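Local coordinates for SusD superfamily protein (Bacteroides thetaiotaomicron VPI-5482, PDB 3HDX), which probably binds polysaccharide at the outer membrane of a gut bacterium, as a member of the SusD family of glycan-binding proteins, at residues 219-224 / 368-373; 382-387 / 397-402; 458-463 / 471-476. One frame throughout, in Å; residues are numbered along the deposited sequence.

Interaction 1: 219-224 / 368-373; sequences YSAFII and LLRAEA
Helices 213-226 and 363-376 run nearly antiparallel here, their axes 9.3 Å apart at closest approach and their directions 148° apart. Van der Waals contact does the work, with Ser220 and Ala221 the small residues that face Arg370. Ser220 CB lies 3.9 Å from Arg370 CB, and these two residues also mark where the backbones are nearest. From there the Arg370 side chain reaches across helix 213-226: CG stands anti to the backbone N (chi1 -168°) and the chain stays extended as far as NE, which lays the guanidinium on Ala221. The Ala221 methyl sits over the centre of one face of that flat group, 3.3 Å above its plane. Ile224 comes in at the edge, crossing the arginine obliquely, with CD1 3.8 Å from Arg370 CD.

The polar groups find their partners within helix 213-226. Arg370 NE makes a salt bridge to Glu217 OE2, one turn before Ala221, which probably fixes the rotation of the guanidinium. Ser220 OG bonds back to Ala216 O and also touches Leu369, whose CD2 lies 3.5 Å from it.

Behind this contact, helix 196-209 packs on Ser220, Ile223 and Leu369. Helices 380-391 and 409-423 cover Leu368 and Ala371 on the other flank of helix 363-376, so the pair sits among three further helices, consistent with the TPR-like helical packing of the family.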
ATOM      1  N   TYR A 219       0.899 -13.729  11.228  1.00 12.74           N
ATOM      2  CA  TYR A 219       0.977 -12.286  11.362  1.00 11.74           C
ATOM      3  C   TYR A 219      -0.357 -11.593  11.121  1.00 12.05           C
ATOM      4  O   TYR A 219      -0.706 -10.657  11.840  1.00 12.63           O
ATOM      5  CB  TYR A 219       2.061 -11.687  10.445  1.00 11.36           C
ATOM      6  CG  TYR A 219       3.477 -12.115  10.785  1.00 12.64           C
ATOM      7  CD1 TYR A 219       3.941 -12.100  12.105  1.00 13.24           C
ATOM      8  CD2 TYR A 219       4.373 -12.481   9.783  1.00 13.32           C
ATOM      9  CE1 TYR A 219       5.252 -12.481  12.402  1.00 14.36           C
ATOM     10  CE2 TYR A 219       5.672 -12.831  10.074  1.00 13.54           C
ATOM     11  CZ  TYR A 219       6.102 -12.845  11.385  1.00 13.65           C
ATOM     12  OH  TYR A 219       7.419 -13.174  11.690  1.00 16.92           O
ATOM     13  N   SER A 220      -1.115 -12.036  10.115  1.00 12.19           N
ATOM     14  CA  SER A 220      -2.444 -11.462   9.855  0.50 10.90           C
ATOM     15  C   SER A 220      -3.347 -11.704  11.074  1.00 12.05           C
ATOM     16  O   SER A 220      -4.100 -10.817  11.508  1.00 12.22           O
ATOM     17  CB  SER A 220      -3.063 -12.084   8.593  0.50 10.36           C
ATOM     18  OG  SER A 220      -2.302 -11.807   7.431  0.50  8.24           O
ATOM     19  N   ALA A 221      -3.273 -12.918  11.628  1.00 11.57           N
ATOM     20  CA  ALA A 221      -4.039 -13.273  12.842  1.00 11.97           C
ATOM     21  C   ALA A 221      -3.680 -12.346  14.000  1.00 12.29           C
ATOM     22  O   ALA A 221      -4.538 -11.818  14.687  1.00 12.65           O
ATOM     23  CB  ALA A 221      -3.809 -14.753  13.223  1.00 13.32           C
ATOM     24  N   PHE A 222      -2.400 -12.076  14.161  1.00 12.05           N
ATOM     25  CA  PHE A 222      -1.940 -11.238  15.263  1.00 12.20           C
ATOM     26  C   PHE A 222      -2.542  -9.836  15.130  1.00 10.75           C
ATOM     27  O   PHE A 222      -3.014  -9.238  16.092  1.00 12.29           O
ATOM     28  CB  PHE A 222      -0.409 -11.169  15.321  1.00 12.13           C
ATOM     29  CG  PHE A 222       0.105 -10.518  16.550  1.00 12.70           C
ATOM     30  CD1 PHE A 222       0.348 -11.286  17.686  1.00 13.51           C
ATOM     31  CD2 PHE A 222       0.296  -9.151  16.608  1.00 12.22           C
ATOM     32  CE1 PHE A 222       0.787 -10.677  18.885  1.00 13.70           C
ATOM     33  CE2 PHE A 222       0.691  -8.510  17.799  1.00 14.15           C
ATOM     34  CZ  PHE A 222       0.965  -9.296  18.939  1.00 14.12           C
ATOM     35  N   ILE A 223      -2.524  -9.312  13.913  1.00 11.59           N
ATOM     36  CA  ILE A 223      -3.103  -8.004  13.641  1.00  9.93           C
ATOM     37  C   ILE A 223      -4.595  -7.925  13.973  1.00 11.31           C
ATOM     38  O   ILE A 223      -5.054  -7.020  14.673  1.00 13.15           O
ATOM     39  CB  ILE A 223      -2.852  -7.571  12.161  1.00 10.52           C
ATOM     40  CG1 ILE A 223      -1.358  -7.411  11.888  1.00 11.93           C
ATOM     41  CG2 ILE A 223      -3.581  -6.264  11.855  1.00 11.41           C
ATOM     42  CD1 ILE A 223      -1.022  -7.513  10.386  1.00 12.81           C
ATOM     43  N   ILE A 224      -5.343  -8.903  13.469  1.00 11.59           N
ATOM     44  CA  ILE A 224      -6.779  -8.962  13.699  1.00 11.52           C
ATOM     45  C   ILE A 224      -7.090  -9.059  15.181  1.00 11.75           C
ATOM     46  O   ILE A 224      -7.987  -8.351  15.695  1.00 14.34           O
ATOM     47  CB  ILE A 224      -7.399 -10.163  12.937  1.00 12.18           C
ATOM     48  CG1 ILE A 224      -7.333  -9.893  11.420  1.00 12.43           C
ATOM     49  CG2 ILE A 224      -8.852 -10.425  13.375  1.00 13.78           C
ATOM     50  CD1 ILE A 224      -7.450 -11.118  10.522  1.00 13.89           C
ATOM     51  N   LEU A 368      -8.813 -10.422   4.467  1.00 10.46           N
ATOM     52  CA  LEU A 368      -8.835 -11.167   3.183  1.00 11.69           C
ATOM     53  C   LEU A 368      -7.496 -11.864   2.969  1.00 11.13           C
ATOM     54  O   LEU A 368      -7.459 -12.965   2.431  1.00 11.05           O
ATOM     55  CB  LEU A 368      -9.230 -10.273   1.977  1.00 10.87           C
ATOM     56  CG  LEU A 368     -10.671  -9.768   2.012  1.00 11.67           C
ATOM     57  CD1 LEU A 368     -10.903  -8.606   0.994  1.00 12.70           C
ATOM     58  CD2 LEU A 368     -11.687 -10.937   1.809  1.00 13.39           C
ATOM     59  N   LEU A 369      -6.396 -11.258   3.429  1.00 11.45           N
ATOM     60  CA  LEU A 369      -5.054 -11.883   3.330  1.00 10.81           C
ATOM     61  C   LEU A 369      -5.048 -13.163   4.136  1.00 11.50           C
ATOM     62  O   LEU A 369      -4.467 -14.171   3.718  1.00 11.62           O
ATOM     63  CB  LEU A 369      -3.960 -10.885   3.780  1.00 10.69           C
ATOM     64  CG  LEU A 369      -2.541 -11.397   3.504  1.00 10.26           C
ATOM     65  CD1 LEU A 369      -2.247 -11.482   1.973  1.00 13.40           C
ATOM     66  CD2 LEU A 369      -1.513 -10.496   4.256  1.00 11.10           C
ATOM     67  N   ARG A 370      -5.618 -13.097   5.331  1.00 12.10           N
ATOM     68  CA  ARG A 370      -5.730 -14.283   6.172  1.00 11.89           C
ATOM     69  C   ARG A 370      -6.504 -15.407   5.452  1.00 11.32           C
ATOM     70  O   ARG A 370      -6.102 -16.562   5.538  1.00 11.75           O
ATOM     71  CB  ARG A 370      -6.358 -13.952   7.531  1.00 12.56           C
ATOM     72  CG  ARG A 370      -6.211 -15.089   8.497  1.00 14.25           C
ATOM     73  CD  ARG A 370      -6.825 -14.745   9.796  1.00 15.09           C
ATOM     74  NE  ARG A 370      -6.567 -15.751  10.802  1.00 14.55           N
ATOM     75  CZ  ARG A 370      -6.946 -15.602  12.067  1.00 15.24           C
ATOM     76  NH1 ARG A 370      -7.552 -14.470  12.488  1.00 15.73           N
ATOM     77  NH2 ARG A 370      -6.646 -16.568  12.927  1.00 15.62           N
ATOM     78  N   ALA A 371      -7.620 -15.056   4.812  1.00 11.17           N
ATOM     79  CA  ALA A 371      -8.390 -16.029   4.005  1.00 11.42           C
ATOM     80  C   ALA A 371      -7.531 -16.659   2.900  1.00 12.10           C
ATOM     81  O   ALA A 371      -7.497 -17.877   2.740  1.00 11.55           O
ATOM     82  CB  ALA A 371      -9.671 -15.396   3.463  1.00 12.22           C
ATOM     83  N   GLU A 372      -6.817 -15.827   2.156  1.00 11.17           N
ATOM     84  CA  GLU A 372      -5.900 -16.286   1.126  1.00 11.43           C
ATOM     85  C   GLU A 372      -4.878 -17.275   1.713  1.00 12.38           C
ATOM     86  O   GLU A 372      -4.675 -18.360   1.147  1.00 12.62           O
ATOM     87  CB  GLU A 372      -5.210 -15.061   0.516  1.00 10.85           C
ATOM     88  CG  GLU A 372      -4.022 -15.270  -0.418  1.00 11.99           C
ATOM     89  CD  GLU A 372      -3.369 -13.952  -0.836  1.00 11.93           C
ATOM     90  OE1 GLU A 372      -4.025 -12.867  -0.762  1.00 11.98           O
ATOM     91  OE2 GLU A 372      -2.200 -14.019  -1.259  1.00 12.53           O
ATOM     92  N   ALA A 373      -4.263 -16.897   2.842  1.00 11.29           N
ATOM     93  CA  ALA A 373      -3.246 -17.720   3.496  1.00 11.66           C
ATOM     94  C   ALA A 373      -3.805 -19.076   3.953  1.00 12.26           C
ATOM     95  O   ALA A 373      -3.202 -20.110   3.729  1.00 12.46           O
ATOM     96  CB  ALA A 373      -2.591 -16.962   4.672  1.00 12.56           C
TER

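Interaction 2: 382-387 / 397-402; sequences EAVSYL and REVSFK
Val384 sets its two methyls against the backbone that leads into helix 401-405. CG1, anti to the backbone N (chi1 170°), comes up to the carbonyl of Val399, with CG1 3.3 Å from Val399 O. CG2 points the other way along the chain, to Phe401, where it meets CB at 3.9 Å. The valine thus straddles Ser400, the residue at the N-cap position of helix 401-405, and touches the residues before and after it. Phe401 crosses Val384 obliquely and, with CG anti to its own backbone N, carries its ring away from the valine toward Ser380, Thr381 and Leu412.

One turn further along helix 380-391, Leu387 extends the same apolar strip. Its CD2 lies 4.0 Å from Val399 CG2, the methyl that takes the crowded position between the backbone N and the carbonyl carbon of its residue. An alanine in place of Val384 would lose both methyls, and with them the contacts to the Val399 carbonyl and to Phe401 CB, and would probably loosen the fit of the 397-402 chain on the helix.

Polar bonds from neighbouring residues hold that chain in place: Val399 N donates a hydrogen bond to Asn388 OD1, and Ser400 N one to Asp404 OD2. Helix 409-423 touches the same face through Leu412, which meets Val384, Leu387 and Phe401. The arrangement is that of a helix packed against the returning connection and short helix that follow it, consistent with the TPR-like helical region of the SusD family.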
ATOM      1  N   GLU A 382     -11.769 -22.844   7.119  1.00 19.77           N
ATOM      2  CA  GLU A 382     -11.492 -21.721   8.007  1.00 19.48           C
ATOM      3  C   GLU A 382     -11.429 -20.371   7.259  1.00 17.59           C
ATOM      4  O   GLU A 382     -11.808 -19.339   7.808  1.00 19.15           O
ATOM      5  CB  GLU A 382     -10.185 -21.979   8.757  1.00 19.89           C
ATOM      6  CG  GLU A 382     -10.222 -23.216   9.675  1.00 23.39           C
ATOM      7  CD  GLU A 382      -8.846 -23.576  10.171  1.00 24.62           C
ATOM      8  OE1 GLU A 382      -8.302 -22.693  10.850  1.00 27.53           O
ATOM      9  OE2 GLU A 382      -8.306 -24.661   9.836  1.00 26.48           O
ATOM     10  N   ALA A 383     -10.980 -20.378   5.999  1.00 15.48           N
ATOM     11  CA  ALA A 383     -10.893 -19.157   5.212  1.00 13.20           C
ATOM     12  C   ALA A 383     -12.252 -18.498   5.001  1.00 14.19           C
ATOM     13  O   ALA A 383     -12.369 -17.257   4.969  1.00 14.50           O
ATOM     14  CB  ALA A 383     -10.250 -19.459   3.852  1.00 13.46           C
ATOM     15  N   VAL A 384     -13.288 -19.336   4.867  1.00 14.30           N
ATOM     16  CA  VAL A 384     -14.636 -18.849   4.556  1.00 15.07           C
ATOM     17  C   VAL A 384     -15.148 -17.885   5.597  1.00 15.12           C
ATOM     18  O   VAL A 384     -15.752 -16.869   5.230  1.00 14.76           O
ATOM     19  CB  VAL A 384     -15.638 -20.038   4.317  1.00 16.64           C
ATOM     20  CG1 VAL A 384     -17.082 -19.548   4.239  1.00 16.98           C
ATOM     21  CG2 VAL A 384     -15.257 -20.825   3.048  1.00 17.47           C
ATOM     22  N   SER A 385     -14.894 -18.157   6.888  1.00 15.72           N
ATOM     23  CA  SER A 385     -15.389 -17.232   7.923  0.50 16.13           C
ATOM     24  C   SER A 385     -14.805 -15.823   7.750  1.00 14.85           C
ATOM     25  O   SER A 385     -15.518 -14.858   7.891  1.00 15.05           O
ATOM     26  CB  SER A 385     -15.130 -17.733   9.341  0.50 17.89           C
ATOM     27  OG  SER A 385     -13.762 -17.743   9.626  0.50 19.15           O
ATOM     28  N   TYR A 386     -13.540 -15.723   7.359  1.00 14.07           N
ATOM     29  CA  TYR A 386     -12.878 -14.416   7.157  1.00 12.69           C
ATOM     30  C   TYR A 386     -13.422 -13.699   5.907  1.00 11.66           C
ATOM     31  O   TYR A 386     -13.658 -12.507   5.934  1.00 14.09           O
ATOM     32  CB  TYR A 386     -11.356 -14.579   7.151  1.00 12.68           C
ATOM     33  CG  TYR A 386     -10.921 -15.121   8.496  1.00 13.41           C
ATOM     34  CD1 TYR A 386     -11.005 -14.331   9.627  1.00 15.09           C
ATOM     35  CD2 TYR A 386     -10.459 -16.430   8.628  1.00 14.86           C
ATOM     36  CE1 TYR A 386     -10.650 -14.841  10.914  1.00 16.55           C
ATOM     37  CE2 TYR A 386     -10.103 -16.940   9.852  1.00 15.95           C
ATOM     38  CZ  TYR A 386     -10.199 -16.148  10.996  1.00 15.59           C
ATOM     39  OH  TYR A 386      -9.856 -16.732  12.205  1.00 21.21           O
ATOM     40  N   LEU A 387     -13.599 -14.440   4.829  1.00 12.26           N
ATOM     41  CA  LEU A 387     -14.240 -13.914   3.620  1.00 12.60           C
ATOM     42  C   LEU A 387     -15.621 -13.350   3.966  1.00 12.72           C
ATOM     43  O   LEU A 387     -15.966 -12.234   3.557  1.00 12.46           O
ATOM     44  CB  LEU A 387     -14.388 -15.014   2.563  1.00 12.31           C
ATOM     45  CG  LEU A 387     -15.071 -14.589   1.252  1.00 12.48           C
ATOM     46  CD1 LEU A 387     -14.391 -13.361   0.591  1.00 12.66           C
ATOM     47  CD2 LEU A 387     -15.189 -15.753   0.264  1.00 12.29           C
ATOM     48  N   ARG A 397     -24.570 -11.840   1.000  1.00 16.03           N
ATOM     49  CA  ARG A 397     -24.891 -12.985   1.862  1.00 15.14           C
ATOM     50  C   ARG A 397     -23.641 -13.762   2.235  1.00 15.57           C
ATOM     51  O   ARG A 397     -22.615 -13.741   1.527  1.00 15.34           O
ATOM     52  CB  ARG A 397     -25.822 -13.974   1.142  1.00 17.19           C
ATOM     53  CG  ARG A 397     -25.214 -14.649  -0.105  1.00 18.27           C
ATOM     54  CD  ARG A 397     -26.159 -15.693  -0.649  1.00 18.85           C
ATOM     55  NE  ARG A 397     -25.609 -16.415  -1.804  1.00 19.68           N
ATOM     56  CZ  ARG A 397     -24.824 -17.488  -1.746  1.00 18.17           C
ATOM     57  NH1 ARG A 397     -24.357 -17.941  -0.582  1.00 16.23           N
ATOM     58  NH2 ARG A 397     -24.450 -18.068  -2.882  1.00 19.61           N
ATOM     59  N   GLU A 398     -23.736 -14.462   3.349  1.00 15.72           N
ATOM     60  CA  GLU A 398     -22.694 -15.419   3.688  1.00 16.07           C
ATOM     61  C   GLU A 398     -22.646 -16.530   2.638  1.00 16.14           C
ATOM     62  O   GLU A 398     -23.680 -16.914   2.093  1.00 16.92           O
ATOM     63  CB  GLU A 398     -22.976 -16.075   5.030  1.00 19.13           C
ATOM     64  CG  GLU A 398     -22.723 -15.145   6.159  1.00 22.08           C
ATOM     65  CD  GLU A 398     -22.840 -15.788   7.519  1.00 27.10           C
ATOM     66  OE1 GLU A 398     -23.458 -16.872   7.644  1.00 28.14           O
ATOM     67  OE2 GLU A 398     -22.280 -15.181   8.455  1.00 31.54           O
ATOM     68  N   VAL A 399     -21.432 -17.003   2.372  1.00 15.16           N
ATOM     69  CA  VAL A 399     -21.174 -18.147   1.542  1.00 16.08           C
ATOM     70  C   VAL A 399     -20.673 -19.315   2.382  1.00 16.07           C
ATOM     71  O   VAL A 399     -20.251 -19.139   3.520  1.00 16.54           O
ATOM     72  CB  VAL A 399     -20.204 -17.852   0.379  1.00 15.26           C
ATOM     73  CG1 VAL A 399     -20.863 -16.854  -0.623  1.00 16.66           C
ATOM     74  CG2 VAL A 399     -18.828 -17.320   0.920  1.00 16.47           C
ATOM     75  N   SER A 400     -20.775 -20.509   1.800  1.00 16.66           N
ATOM     76  CA  SER A 400     -20.279 -21.720   2.449  0.50 17.40           C
ATOM     77  C   SER A 400     -19.461 -22.528   1.456  1.00 16.81           C
ATOM     78  O   SER A 400     -19.717 -22.564   0.241  1.00 16.58           O
ATOM     79  CB  SER A 400     -21.415 -22.523   3.074  0.50 18.91           C
ATOM     80  OG  SER A 400     -22.241 -23.019   2.059  0.50 20.81           O
ATOM     81  N   PHE A 401     -18.448 -23.205   1.982  1.00 17.48           N
ATOM     82  CA  PHE A 401     -17.490 -23.917   1.135  1.00 17.54           C
ATOM     83  C   PHE A 401     -18.135 -25.005   0.240  1.00 16.70           C
ATOM     84  O   PHE A 401     -17.854 -25.049  -0.965  1.00 17.05           O
ATOM     85  CB  PHE A 401     -16.326 -24.439   2.011  1.00 17.95           C
ATOM     86  CG  PHE A 401     -15.124 -24.931   1.252  1.00 17.93           C
ATOM     87  CD1 PHE A 401     -14.623 -24.243   0.132  1.00 18.18           C
ATOM     88  CD2 PHE A 401     -14.409 -26.050   1.703  1.00 19.40           C
ATOM     89  CE1 PHE A 401     -13.502 -24.689  -0.547  1.00 18.22           C
ATOM     90  CE2 PHE A 401     -13.230 -26.469   1.024  1.00 18.86           C
ATOM     91  CZ  PHE A 401     -12.793 -25.790  -0.086  1.00 18.95           C
ATOM     92  N   LYS A 402     -19.022 -25.830   0.817  1.00 17.03           N
ATOM     93  CA  LYS A 402     -19.655 -26.897   0.015  1.00 18.06           C
ATOM     94  C   LYS A 402     -20.700 -26.388  -0.952  1.00 16.94           C
ATOM     95  O   LYS A 402     -20.590 -26.600  -2.173  1.00 18.03           O
ATOM     96  CB  LYS A 402     -20.229 -27.994   0.924  1.00 21.10           C
ATOM     97  CG  LYS A 402     -20.802 -29.170   0.177  1.00 25.64           C
ATOM     98  CD  LYS A 402     -21.260 -30.243   1.178  1.00 29.15           C
ATOM     99  CE  LYS A 402     -22.060 -31.330   0.487  1.00 32.34           C
ATOM    100  NZ  LYS A 402     -21.373 -31.949  -0.703  1.00 34.95           N
TER

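Interaction 3: 458-463 / 471-476; sequences WPVSED and IEQNEF
The side-chain amide of Gln473 lies alongside the backbone of Val460 and pairs with both of its polar groups. Val460 N donates to Gln473 OE1 over 2.8 Å, on a lone pair in the carbonyl plane, while Gln473 NE2 returns a nearly straight bond (169°) to Val460 O at 2.9 Å. The chain starts with CG anti to the backbone N and then bends at chi2 (56°), which turns the amide toward Val460. Its two ends are doubly used. OE1 also accepts from Asn474 N at 2.8 Å, so two backbone N-H groups converge on one oxygen. NE2 gives its second bond to Glu462 OE2 over 3.0 Å; that carboxylate oxygen lies in the amide plane but is met from above its own plane.

These bonds tie together the two loops at either end of helix 462-467, the last helix before the C-terminus. The helix start is capped by Ser461 at the N-cap position, whose OG accepts from Asp463 N. On the other loop, Asn474 forms an Asx turn, its OD1 taking the N-H of Phe476 at 2.9 Å and so leading into the 3-10 turn. The ND2 of Asn474 donates to Gly454 O and to a water, and this water in turn donates to Trp458 O, 2.7 Å away.

Next to these bonds the contact turns apolar: Val460 CG1 meets Ile471 CG2 at 3.9 Å, the two side chains crossing at about a right angle, with Ile465 from helix 462-467 packed on Val460, Ile471 and Gln473.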
ATOM      1  N   TRP A 458       9.143  -3.634 -13.168  1.00 11.56           N
ATOM      2  CA  TRP A 458       9.421  -2.435 -13.949  1.00 12.36           C
ATOM      3  C   TRP A 458      10.856  -2.450 -14.418  1.00 13.17           C
ATOM      4  O   TRP A 458      11.748  -3.023 -13.773  1.00 13.87           O
ATOM      5  CB  TRP A 458       9.185  -1.146 -13.131  1.00 12.74           C
ATOM      6  CG  TRP A 458       7.755  -0.824 -13.036  1.00 12.78           C
ATOM      7  CD1 TRP A 458       6.792  -1.514 -12.318  1.00 12.79           C
ATOM      8  CD2 TRP A 458       7.089   0.273 -13.667  1.00 12.14           C
ATOM      9  NE1 TRP A 458       5.571  -0.891 -12.482  1.00 13.24           N
ATOM     10  CE2 TRP A 458       5.722   0.215 -13.284  1.00 13.07           C
ATOM     11  CE3 TRP A 458       7.520   1.322 -14.513  1.00 14.32           C
ATOM     12  CZ2 TRP A 458       4.759   1.136 -13.766  1.00 14.78           C
ATOM     13  CZ3 TRP A 458       6.574   2.254 -14.952  1.00 15.37           C
ATOM     14  CH2 TRP A 458       5.208   2.149 -14.584  1.00 15.73           C
ATOM     15  N   PRO A 459      11.120  -1.800 -15.561  1.00 14.73           N
ATOM     16  CA  PRO A 459      12.517  -1.625 -15.944  1.00 14.29           C
ATOM     17  C   PRO A 459      13.242  -0.708 -14.936  1.00 14.10           C
ATOM     18  O   PRO A 459      12.599   0.073 -14.246  1.00 13.88           O
ATOM     19  CB  PRO A 459      12.416  -0.923 -17.298  1.00 14.90           C
ATOM     20  CG  PRO A 459      11.105  -0.398 -17.410  1.00 16.86           C
ATOM     21  CD  PRO A 459      10.210  -1.147 -16.507  1.00 14.90           C
ATOM     22  N   VAL A 460      14.562  -0.881 -14.842  1.00 13.41           N
ATOM     23  CA  VAL A 460      15.439   0.035 -14.146  1.00 14.42           C
ATOM     24  C   VAL A 460      15.653   1.251 -15.078  1.00 16.03           C
ATOM     25  O   VAL A 460      15.846   1.103 -16.279  1.00 16.52           O
ATOM     26  CB  VAL A 460      16.789  -0.647 -13.777  1.00 14.96           C
ATOM     27  CG1 VAL A 460      17.768   0.337 -13.093  1.00 15.77           C
ATOM     28  CG2 VAL A 460      16.526  -1.852 -12.887  1.00 15.85           C
ATOM     29  N   SER A 461      15.578   2.450 -14.525  1.00 17.65           N
ATOM     30  CA  SER A 461      15.780   3.660 -15.327  1.00 19.05           C
ATOM     31  C   SER A 461      17.183   3.641 -15.940  1.00 19.32           C
ATOM     32  O   SER A 461      18.172   3.312 -15.275  1.00 19.17           O
ATOM     33  CB  SER A 461      15.624   4.922 -14.487  1.00 20.30           C
ATOM     34  OG  SER A 461      16.099   6.059 -15.228  1.00 23.38           O
ATOM     35  N   GLU A 462      17.259   3.986 -17.223  1.00 20.65           N
ATOM     36  CA  GLU A 462      18.568   4.019 -17.902  1.00 23.57           C
ATOM     37  C   GLU A 462      19.518   5.052 -17.277  1.00 21.67           C
ATOM     38  O   GLU A 462      20.729   4.832 -17.258  1.00 21.33           O
ATOM     39  CB  GLU A 462      18.392   4.125 -19.427  1.00 26.13           C
ATOM     40  CG  GLU A 462      17.801   2.765 -20.075  1.00 30.48           C
ATOM     41  CD  GLU A 462      18.720   1.486 -20.013  1.00 32.68           C
ATOM     42  OE1 GLU A 462      19.967   1.661 -19.910  1.00 36.27           O
ATOM     43  OE2 GLU A 462      18.210   0.297 -20.094  1.00 33.16           O
ATOM     44  N   ASP A 463      18.969   6.102 -16.660  1.00 21.81           N
ATOM     45  CA  ASP A 463      19.778   7.098 -15.918  1.00 23.89           C
ATOM     46  C   ASP A 463      20.532   6.436 -14.753  1.00 23.49           C
ATOM     47  O   ASP A 463      21.718   6.721 -14.533  1.00 24.83           O
ATOM     48  CB  ASP A 463      18.922   8.254 -15.370  1.00 25.70           C
ATOM     49  CG  ASP A 463      18.297   9.128 -16.485  1.00 28.98           C
ATOM     50  OD1 ASP A 463      18.807   9.113 -17.632  1.00 30.43           O
ATOM     51  OD2 ASP A 463      17.292   9.828 -16.187  1.00 31.22           O
ATOM     52  N   ILE A 471      24.874  -1.930 -11.944  1.00 16.40           N
ATOM     53  CA  ILE A 471      23.413  -2.134 -11.976  0.50 16.27           C
ATOM     54  C   ILE A 471      23.013  -2.636 -13.354  1.00 16.62           C
ATOM     55  O   ILE A 471      23.240  -1.947 -14.343  1.00 17.87           O
ATOM     56  CB  ILE A 471      22.660  -0.829 -11.692  0.50 15.81           C
ATOM     57  CG1 ILE A 471      23.022  -0.304 -10.301  0.50 16.18           C
ATOM     58  CG2 ILE A 471      21.119  -1.020 -11.768  0.50 15.35           C
ATOM     59  CD1 ILE A 471      22.665  -1.278  -9.210  0.50 14.45           C
ATOM     60  N   GLU A 472      22.430  -3.833 -13.413  1.00 16.79           N
ATOM     61  CA  GLU A 472      22.015  -4.496 -14.659  0.50 17.77           C
ATOM     62  C   GLU A 472      20.516  -4.320 -14.887  1.00 17.04           C
ATOM     63  O   GLU A 472      19.713  -4.366 -13.959  1.00 16.45           O
ATOM     64  CB  GLU A 472      22.339  -6.003 -14.589  0.50 20.41           C
ATOM     65  CG  GLU A 472      22.123  -6.803 -15.896  0.50 22.76           C
ATOM     66  CD  GLU A 472      22.242  -8.319 -15.714  0.50 25.44           C
ATOM     67  OE1 GLU A 472      22.244  -8.811 -14.552  0.50 27.70           O
ATOM     68  OE2 GLU A 472      22.314  -9.016 -16.743  0.50 26.36           O
ATOM     69  N   GLN A 473      20.133  -4.141 -16.140  1.00 16.72           N
ATOM     70  CA  GLN A 473      18.737  -4.024 -16.469  1.00 15.53           C
ATOM     71  C   GLN A 473      18.053  -5.375 -16.275  1.00 16.59           C
ATOM     72  O   GLN A 473      18.679  -6.442 -16.373  1.00 17.08           O
ATOM     73  CB  GLN A 473      18.601  -3.587 -17.939  1.00 14.81           C
ATOM     74  CG  GLN A 473      17.183  -3.369 -18.455  1.00 15.39           C
ATOM     75  CD  GLN A 473      16.432  -2.370 -17.628  1.00 15.76           C
ATOM     76  OE1 GLN A 473      15.768  -2.743 -16.629  1.00 16.13           O
ATOM     77  NE2 GLN A 473      16.625  -1.086 -17.945  1.00 16.83           N
ATOM     78  N   ASN A 474      16.751  -5.309 -16.000  1.00 16.52           N
ATOM     79  CA  ASN A 474      15.893  -6.503 -15.987  1.00 17.81           C
ATOM     80  C   ASN A 474      15.904  -7.084 -17.400  1.00 18.63           C
ATOM     81  O   ASN A 474      15.565  -6.381 -18.356  1.00 18.06           O
ATOM     82  CB  ASN A 474      14.466  -6.094 -15.630  1.00 18.13           C
ATOM     83  CG  ASN A 474      13.432  -7.291 -15.556  1.00 20.14           C
ATOM     84  OD1 ASN A 474      13.434  -8.296 -16.296  1.00 21.28           O
ATOM     85  ND2 ASN A 474      12.495  -7.114 -14.656  1.00 19.80           N
ATOM     86  N   GLU A 475      16.223  -8.372 -17.497  1.00 20.47           N
ATOM     87  CA  GLU A 475      16.351  -9.111 -18.781  1.00 23.21           C
ATOM     88  C   GLU A 475      15.122  -8.931 -19.684  1.00 19.70           C
ATOM     89  O   GLU A 475      15.246  -8.716 -20.880  1.00 21.00           O
ATOM     90  CB  GLU A 475      16.548 -10.618 -18.507  1.00 27.31           C
ATOM     91  CG  GLU A 475      17.073 -11.419 -19.691  1.00 31.31           C
ATOM     92  CD  GLU A 475      18.484 -10.991 -20.126  1.00 34.15           C
ATOM     93  OE1 GLU A 475      19.315 -10.606 -19.264  1.00 36.86           O
ATOM     94  OE2 GLU A 475      18.763 -11.022 -21.338  1.00 37.02           O
ATOM     95  N   PHE A 476      13.941  -8.928 -19.086  1.00 18.61           N
ATOM     96  CA  PHE A 476      12.695  -8.783 -19.836  1.00 17.37           C
ATOM     97  C   PHE A 476      12.613  -7.494 -20.643  1.00 17.07           C
ATOM     98  O   PHE A 476      12.007  -7.501 -21.732  1.00 18.19           O
ATOM     99  CB  PHE A 476      11.476  -8.835 -18.880  1.00 17.26           C
ATOM    100  CG  PHE A 476      10.146  -9.013 -19.591  1.00 16.19           C
ATOM    101  CD1 PHE A 476       9.648 -10.290 -19.855  1.00 17.87           C
ATOM    102  CD2 PHE A 476       9.392  -7.927 -19.969  1.00 16.21           C
ATOM    103  CE1 PHE A 476       8.410 -10.458 -20.491  1.00 17.48           C
ATOM    104  CE2 PHE A 476       8.188  -8.094 -20.610  1.00 17.61           C
ATOM    105  CZ  PHE A 476       7.686  -9.353 -20.868  1.00 17.90           C
TER
HETATM  106  O   HOH W   1      13.364  -5.012 -12.849  1.00 15.64           O

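How the interactions relate
Interactions 1 and 2 are neighbours, their centres 15 Å apart, and they meet where helix 363-376 lies on helix 380-391, the next helix in the chain: Tyr386 reaches over to Arg370, with Arg370 CZ 3.1 Å from Tyr386 OH, and Leu368 packs on Leu387. Interaction 3 lies well apart, about 19 Å from interaction 1 and about 27 Å from interaction 2 between nearest atoms. It is the most buried of the three, though Glu462 and Glu472 are exposed, whereas the other two are partly buried. Van der Waals contact serves both 219-224/368-373, a charged arginine on small residues, and 382-387/397-402, aliphatic groups; 458-463/471-476 depends on hydrogen bonds to backbone and a carboxylate, with a bridging water.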